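Local coordinates for protein immunoreactive 84kD antigen PG93 (Porphyromonas gingivalis, PDB 5M11) that is an essential surface component of the type IX secretion system of this oral bacterium and binds calcium and zinc ions, at residues G729-V741 / S746-R758. Residues are numbered along the deposited sequence; the frame is centred on the assembly and turned at random.
Sequences GNRVASGVYAVAV and SKKSKLIRFAVIR
The carbonyl O of Ala733 lies 3.4 Å from Val756 CG1. Tyr737 OH donates a hydrogen bond to Ala733 O (2.6 Å); it comes from above the carbonyl plane and ties the ring back to the loop before the strand. Gly735 begins the antiparallel ladder and exchanges two backbone hydrogen bonds with Val756. On the face of Ala738 and Ala755, Val736 CG1 meets Arg753 NH1 at 3.4 Å, the two side chains crossing at about a right angle. Tyr737 bonds through its backbone to Phe754. Its CB sits over one face of the Phe754 ring as a CH-pi contact, 4.0 Å from CB to the ring centroid. Phe754 CG stands between its own backbone N and carbonyl carbon (chi1 74°), which swings the ring toward strand 735-741. Tyr737 CD2 rests on Val756 CG2 (3.7 Å). Ala738 CB meets Leu751 CD1. Val739 pairs with Ile752, and its CG2 reaches the edge of the Phe754 ring. Val676 of strand 675-677 packs against these three side chains. Val741 pairs with Lys750, next to the turn carrying the calcium ligand Asp743. Eight backbone hydrogen bonds thus join strand 749-756, outermost in this sheet within the chain, to strand 735-742, while the face of Tyr737, Val739, Ile752, Phe754 and Val756 adds apolar contacts.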
ATOM      1  N   GLY A 729      -6.975  39.108  18.856  1.00104.77           N
ATOM      2  CA  GLY A 729      -7.756  37.959  18.393  1.00103.42           C
ATOM      3  C   GLY A 729      -8.865  38.251  17.395  1.00106.12           C
ATOM      4  O   GLY A 729      -9.479  37.320  16.863  1.00103.55           O
ATOM      5  N   ASN A 730      -9.177  39.544  17.183  1.00104.53           N
ATOM      6  CA  ASN A 730     -10.181  40.000  16.229  1.00103.09           C
ATOM      7  C   ASN A 730      -9.488  40.102  14.890  1.00100.36           C
ATOM      8  O   ASN A 730      -8.284  40.373  14.870  1.00 98.44           O
ATOM      9  CB  ASN A 730     -10.778  41.339  16.683  1.00109.86           C
ATOM     10  CG  ASN A 730     -11.743  42.002  15.719  1.00143.36           C
ATOM     11  OD1 ASN A 730     -12.326  41.381  14.815  1.00139.46           O
ATOM     12  ND2 ASN A 730     -11.946  43.296  15.905  1.00138.34           N
ATOM     13  N   ARG A 731     -10.211  39.851  13.776  1.00 93.37           N
ATOM     14  CA  ARG A 731      -9.602  39.909  12.444  1.00 86.48           C
ATOM     15  C   ARG A 731      -9.005  41.272  12.154  1.00 89.95           C
ATOM     16  O   ARG A 731      -9.568  42.316  12.501  1.00 92.95           O
ATOM     17  CB  ARG A 731     -10.582  39.532  11.311  1.00 82.15           C
ATOM     18  CG  ARG A 731      -9.957  39.628   9.897  1.00 74.33           C
ATOM     19  CD  ARG A 731     -10.755  38.974   8.790  1.00 76.34           C
ATOM     20  NE  ARG A 731     -10.753  37.513   8.907  1.00 73.08           N
ATOM     21  CZ  ARG A 731     -11.624  36.704   8.310  1.00 80.94           C
ATOM     22  NH1 ARG A 731     -12.577  37.200   7.527  1.00 69.94           N
ATOM     23  NH2 ARG A 731     -11.554  35.398   8.497  1.00 66.30           N
ATOM     24  N   VAL A 732      -7.847  41.216  11.505  1.00 82.90           N
ATOM     25  CA  VAL A 732      -7.039  42.284  10.943  1.00 81.30           C
ATOM     26  C   VAL A 732      -7.950  43.174  10.052  1.00 85.38           C
ATOM     27  O   VAL A 732      -8.871  42.660   9.403  1.00 84.53           O
ATOM     28  CB  VAL A 732      -5.884  41.563  10.165  1.00 80.63           C
ATOM     29  CG1 VAL A 732      -5.677  42.080   8.751  1.00 77.85           C
ATOM     30  CG2 VAL A 732      -4.582  41.537  10.961  1.00 80.88           C
ATOM     31  N   ALA A 733      -7.699  44.502  10.043  1.00 82.67           N
ATOM     32  CA  ALA A 733      -8.455  45.494   9.264  1.00 83.20           C
ATOM     33  C   ALA A 733      -8.478  45.204   7.737  1.00 83.87           C
ATOM     34  O   ALA A 733      -7.698  44.386   7.234  1.00 79.17           O
ATOM     35  CB  ALA A 733      -7.871  46.874   9.505  1.00 85.81           C
ATOM     36  N   SER A 734      -9.385  45.883   7.003  1.00 82.11           N
ATOM     37  CA  SER A 734      -9.457  45.743   5.546  1.00 79.33           C
ATOM     38  C   SER A 734      -8.201  46.355   4.920  1.00 82.41           C
ATOM     39  O   SER A 734      -7.507  47.139   5.576  1.00 83.54           O
ATOM     40  CB  SER A 734     -10.714  46.411   4.999  1.00 83.92           C
ATOM     41  OG  SER A 734     -11.876  45.851   5.583  1.00 90.47           O
ATOM     42  N   GLY A 735      -7.903  45.975   3.685  1.00 76.75           N
ATOM     43  CA  GLY A 735      -6.740  46.488   2.978  1.00 75.41           C
ATOM     44  C   GLY A 735      -6.025  45.447   2.158  1.00 77.78           C
ATOM     45  O   GLY A 735      -6.489  44.305   2.038  1.00 76.70           O
ATOM     46  N   VAL A 736      -4.894  45.860   1.568  1.00 74.30           N
ATOM     47  CA  VAL A 736      -4.051  45.019   0.730  1.00 71.92           C
ATOM     48  C   VAL A 736      -2.830  44.663   1.544  1.00 76.99           C
ATOM     49  O   VAL A 736      -2.105  45.547   2.006  1.00 78.74           O
ATOM     50  CB  VAL A 736      -3.719  45.692  -0.625  1.00 76.78           C
ATOM     51  CG1 VAL A 736      -2.500  45.063  -1.285  1.00 75.41           C
ATOM     52  CG2 VAL A 736      -4.919  45.622  -1.562  1.00 78.29           C
ATOM     53  N   TYR A 737      -2.643  43.367   1.764  1.00 72.73           N
ATOM     54  CA  TYR A 737      -1.535  42.840   2.549  1.00 72.09           C
ATOM     55  C   TYR A 737      -0.556  42.164   1.603  1.00 74.99           C
ATOM     56  O   TYR A 737      -0.908  41.897   0.446  1.00 74.14           O
ATOM     57  CB  TYR A 737      -2.062  41.901   3.664  1.00 73.00           C
ATOM     58  CG  TYR A 737      -2.903  42.657   4.678  1.00 77.03           C
ATOM     59  CD1 TYR A 737      -2.321  43.246   5.794  1.00 80.07           C
ATOM     60  CD2 TYR A 737      -4.266  42.877   4.462  1.00 78.74           C
ATOM     61  CE1 TYR A 737      -3.072  44.000   6.690  1.00 82.61           C
ATOM     62  CE2 TYR A 737      -5.025  43.642   5.345  1.00 81.81           C
ATOM     63  CZ  TYR A 737      -4.420  44.203   6.456  1.00 90.09           C
ATOM     64  OH  TYR A 737      -5.141  44.952   7.347  1.00 95.22           O
ATOM     65  N   ALA A 738       0.692  41.981   2.050  1.00 71.45           N
ATOM     66  CA  ALA A 738       1.722  41.423   1.191  1.00 71.34           C
ATOM     67  C   ALA A 738       2.480  40.322   1.871  1.00 77.93           C
ATOM     68  O   ALA A 738       2.762  40.380   3.068  1.00 78.13           O
ATOM     69  CB  ALA A 738       2.683  42.506   0.751  1.00 73.97           C
ATOM     70  N   VAL A 739       2.832  39.320   1.068  1.00 75.45           N
ATOM     71  CA  VAL A 739       3.578  38.132   1.448  1.00 74.19           C
ATOM     72  C   VAL A 739       4.928  38.191   0.725  1.00 77.98           C
ATOM     73  O   VAL A 739       4.989  38.130  -0.517  1.00 78.07           O
ATOM     74  CB  VAL A 739       2.756  36.862   1.096  1.00 77.11           C
ATOM     75  CG1 VAL A 739       3.467  35.594   1.544  1.00 76.78           C
ATOM     76  CG2 VAL A 739       1.358  36.938   1.700  1.00 76.15           C
ATOM     77  N   ALA A 740       5.999  38.378   1.512  1.00 74.06           N
ATOM     78  CA  ALA A 740       7.361  38.413   1.000  1.00 74.74           C
ATOM     79  C   ALA A 740       8.011  37.082   1.293  1.00 77.34           C
ATOM     80  O   ALA A 740       8.124  36.682   2.458  1.00 76.15           O
ATOM     81  CB  ALA A 740       8.136  39.552   1.622  1.00 77.22           C
ATOM     82  N   VAL A 741       8.362  36.358   0.219  1.00 74.45           N
ATOM     83  CA  VAL A 741       8.977  35.034   0.293  1.00 74.50           C
ATOM     84  C   VAL A 741      10.418  35.123  -0.170  1.00 83.15           C
ATOM     85  O   VAL A 741      10.673  35.444  -1.322  1.00 84.38           O
ATOM     86  CB  VAL A 741       8.202  33.942  -0.503  1.00 76.09           C
ATOM     87  CG1 VAL A 741       8.848  32.575  -0.320  1.00 75.91           C
ATOM     88  CG2 VAL A 741       6.730  33.900  -0.103  1.00 73.13           C
ATOM     89  N   SER A 746      18.835  30.273  -2.900  1.00122.98           N
ATOM     90  CA  SER A 746      18.957  30.851  -4.254  1.00126.04           C
ATOM     91  C   SER A 746      19.195  32.375  -4.243  1.00128.95           C
ATOM     92  O   SER A 746      19.603  32.927  -5.273  1.00132.75           O
ATOM     93  CB  SER A 746      17.717  30.533  -5.090  1.00127.99           C
ATOM     94  OG  SER A 746      17.453  31.488  -6.107  1.00140.42           O
ATOM     95  N   LYS A 747      18.926  33.042  -3.090  1.00120.26           N
ATOM     96  CA  LYS A 747      19.034  34.491  -2.863  1.00119.52           C
ATOM     97  C   LYS A 747      17.968  35.254  -3.698  1.00119.92           C
ATOM     98  O   LYS A 747      18.123  36.449  -3.971  1.00121.61           O
ATOM     99  CB  LYS A 747      20.461  35.029  -3.123  1.00128.15           C
ATOM    100  CG  LYS A 747      21.449  34.786  -1.987  1.00140.48           C
ATOM    101  CD  LYS A 747      22.654  35.720  -2.124  1.00155.75           C
ATOM    102  CE  LYS A 747      23.651  35.614  -0.993  1.00166.14           C
ATOM    103  NZ  LYS A 747      24.659  36.711  -1.039  1.00167.59           N
ATOM    104  N   LYS A 748      16.862  34.556  -4.051  1.00111.51           N
ATOM    105  CA  LYS A 748      15.733  35.104  -4.810  1.00108.64           C
ATOM    106  C   LYS A 748      14.515  35.340  -3.894  1.00103.67           C
ATOM    107  O   LYS A 748      14.314  34.630  -2.899  1.00 99.20           O
ATOM    108  CB  LYS A 748      15.357  34.185  -5.990  1.00112.58           C
ATOM    109  CG  LYS A 748      14.701  34.917  -7.167  1.00126.85           C
ATOM    110  CD  LYS A 748      15.696  35.258  -8.293  1.00142.79           C
ATOM    111  CE  LYS A 748      16.145  36.704  -8.301  1.00148.61           C
ATOM    112  NZ  LYS A 748      17.084  36.984  -9.420  1.00157.80           N
ATOM    113  N   SER A 749      13.708  36.346  -4.251  1.00 98.08           N
ATOM    114  CA  SER A 749      12.517  36.746  -3.510  1.00 92.51           C
ATOM    115  C   SER A 749      11.243  36.670  -4.372  1.00 92.48           C
ATOM    116  O   SER A 749      11.312  36.631  -5.605  1.00 94.96           O
ATOM    117  CB  SER A 749      12.689  38.162  -2.967  1.00 97.28           C
ATOM    118  OG  SER A 749      13.944  38.341  -2.328  1.00110.32           O
ATOM    119  N   LYS A 750      10.080  36.652  -3.709  1.00 83.19           N
ATOM    120  CA  LYS A 750       8.776  36.639  -4.352  1.00 80.69           C
ATOM    121  C   LYS A 750       7.806  37.500  -3.537  1.00 81.60           C
ATOM    122  O   LYS A 750       7.501  37.208  -2.377  1.00 77.90           O
ATOM    123  CB  LYS A 750       8.253  35.207  -4.552  1.00 80.35           C
ATOM    124  CG  LYS A 750       7.029  35.102  -5.463  1.00 83.40           C
ATOM    125  CD  LYS A 750       7.333  35.362  -6.939  1.00 94.68           C
ATOM    126  CE  LYS A 750       6.107  35.159  -7.794  1.00109.44           C
ATOM    127  NZ  LYS A 750       6.420  35.262  -9.242  1.00125.50           N
ATOM    128  N   LEU A 751       7.369  38.593  -4.141  1.00 79.75           N
ATOM    129  CA  LEU A 751       6.447  39.488  -3.487  1.00 78.13           C
ATOM    130  C   LEU A 751       5.089  39.320  -4.118  1.00 81.81           C
ATOM    131  O   LEU A 751       4.905  39.603  -5.305  1.00 83.52           O
ATOM    132  CB  LEU A 751       6.947  40.941  -3.552  1.00 80.83           C
ATOM    133  CG  LEU A 751       6.135  42.010  -2.811  1.00 84.17           C
ATOM    134  CD1 LEU A 751       5.909  41.648  -1.341  1.00 81.00           C
ATOM    135  CD2 LEU A 751       6.814  43.361  -2.932  1.00 90.88           C
ATOM    136  N   ILE A 752       4.153  38.784  -3.332  1.00 75.95           N
ATOM    137  CA  ILE A 752       2.782  38.550  -3.782  1.00 74.78           C
ATOM    138  C   ILE A 752       1.812  39.266  -2.814  1.00 75.53           C
ATOM    139  O   ILE A 752       2.101  39.396  -1.622  1.00 74.21           O
ATOM    140  CB  ILE A 752       2.473  37.038  -3.973  1.00 76.61           C
ATOM    141  CG1 ILE A 752       2.403  36.274  -2.640  1.00 74.32           C
ATOM    142  CG2 ILE A 752       3.468  36.379  -4.956  1.00 79.11           C
ATOM    143  CD1 ILE A 752       1.472  35.122  -2.691  1.00 81.95           C
ATOM    144  N   ARG A 753       0.695  39.768  -3.344  1.00 70.72           N
ATOM    145  CA  ARG A 753      -0.269  40.516  -2.545  1.00 68.82           C
ATOM    146  C   ARG A 753      -1.650  39.858  -2.553  1.00 71.67           C
ATOM    147  O   ARG A 753      -2.016  39.206  -3.535  1.00 72.90           O
ATOM    148  CB  ARG A 753      -0.372  41.960  -3.066  1.00 69.22           C
ATOM    149  CG  ARG A 753       0.857  42.807  -2.816  1.00 77.22           C
ATOM    150  CD  ARG A 753       0.928  43.946  -3.813  1.00 94.75           C
ATOM    151  NE  ARG A 753       1.851  45.005  -3.392  1.00108.24           N
ATOM    152  CZ  ARG A 753       1.476  46.193  -2.916  1.00126.49           C
ATOM    153  NH1 ARG A 753       0.187  46.495  -2.797  1.00108.02           N
ATOM    154  NH2 ARG A 753       2.389  47.091  -2.565  1.00118.42           N
ATOM    155  N   PHE A 754      -2.416  40.043  -1.457  1.00 66.42           N
ATOM    156  CA  PHE A 754      -3.792  39.551  -1.283  1.00 65.73           C
ATOM    157  C   PHE A 754      -4.629  40.606  -0.539  1.00 70.51           C
ATOM    158  O   PHE A 754      -4.088  41.384   0.258  1.00 70.75           O
ATOM    159  CB  PHE A 754      -3.844  38.188  -0.568  1.00 65.32           C
ATOM    160  CG  PHE A 754      -3.562  38.239   0.912  1.00 65.91           C
ATOM    161  CD1 PHE A 754      -4.597  38.397   1.829  1.00 70.27           C
ATOM    162  CD2 PHE A 754      -2.262  38.138   1.392  1.00 66.63           C
ATOM    163  CE1 PHE A 754      -4.332  38.467   3.198  1.00 71.17           C
ATOM    164  CE2 PHE A 754      -2.000  38.175   2.761  1.00 69.47           C
ATOM    165  CZ  PHE A 754      -3.036  38.341   3.655  1.00 69.06           C
ATOM    166  N   ALA A 755      -5.943  40.613  -0.782  1.00 67.22           N
ATOM    167  CA  ALA A 755      -6.827  41.598  -0.186  1.00 68.00           C
ATOM    168  C   ALA A 755      -7.711  41.041   0.936  1.00 70.17           C
ATOM    169  O   ALA A 755      -8.186  39.904   0.857  1.00 67.79           O
ATOM    170  CB  ALA A 755      -7.703  42.197  -1.268  1.00 71.52           C
ATOM    171  N   VAL A 756      -7.914  41.877   1.988  1.00 67.76           N
ATOM    172  CA  VAL A 756      -8.840  41.674   3.110  1.00 69.14           C
ATOM    173  C   VAL A 756      -9.971  42.675   2.862  1.00 76.13           C
ATOM    174  O   VAL A 756      -9.700  43.871   2.745  1.00 77.30           O
ATOM    175  CB  VAL A 756      -8.203  41.811   4.518  1.00 73.24           C
ATOM    176  CG1 VAL A 756      -9.279  41.874   5.599  1.00 76.15           C
ATOM    177  CG2 VAL A 756      -7.232  40.663   4.803  1.00 70.56           C
ATOM    178  N   ILE A 757     -11.212  42.186   2.680  1.00 74.11           N
ATOM    179  CA  ILE A 757     -12.357  43.044   2.347  1.00 77.40           C
ATOM    180  C   ILE A 757     -13.484  42.922   3.375  1.00 83.96           C
ATOM    181  O   ILE A 757     -13.725  41.828   3.906  1.00 83.07           O
ATOM    182  CB  ILE A 757     -12.883  42.787   0.902  1.00 81.52           C
ATOM    183  CG1 ILE A 757     -13.329  41.322   0.669  1.00 81.89           C
ATOM    184  CG2 ILE A 757     -11.849  43.216  -0.134  1.00 81.03           C
ATOM    185  CD1 ILE A 757     -14.404  41.158  -0.423  1.00 95.96           C
ATOM    186  N   ARG A 758     -14.186  44.059   3.624  1.00 84.22           N
ATOM    187  CA  ARG A 758     -15.323  44.205   4.553  1.00 90.56           C
ATOM    188  C   ARG A 758     -16.560  43.340   4.186  1.00111.32           C
ATOM    189  O   ARG A 758     -17.519  43.321   4.994  1.00118.23           O
ATOM    190  CB  ARG A 758     -15.758  45.667   4.619  1.00 92.83           C
ATOM    191  CG  ARG A 758     -15.051  46.476   5.691  1.00103.46           C
ATOM    192  CD  ARG A 758     -15.529  47.912   5.704  1.00116.89           C
ATOM    193  NE  ARG A 758     -15.642  48.447   4.346  1.00125.60           N
ATOM    194  CZ  ARG A 758     -16.297  49.553   4.018  1.00144.06           C
ATOM    195  NH1 ARG A 758     -16.896  50.283   4.956  1.00133.38           N
ATOM    196  NH2 ARG A 758     -16.356  49.945   2.753  1.00132.37           N
ATOM    197  OXT ARG A 758     -16.592  42.718   3.096  1.00125.67           O
TER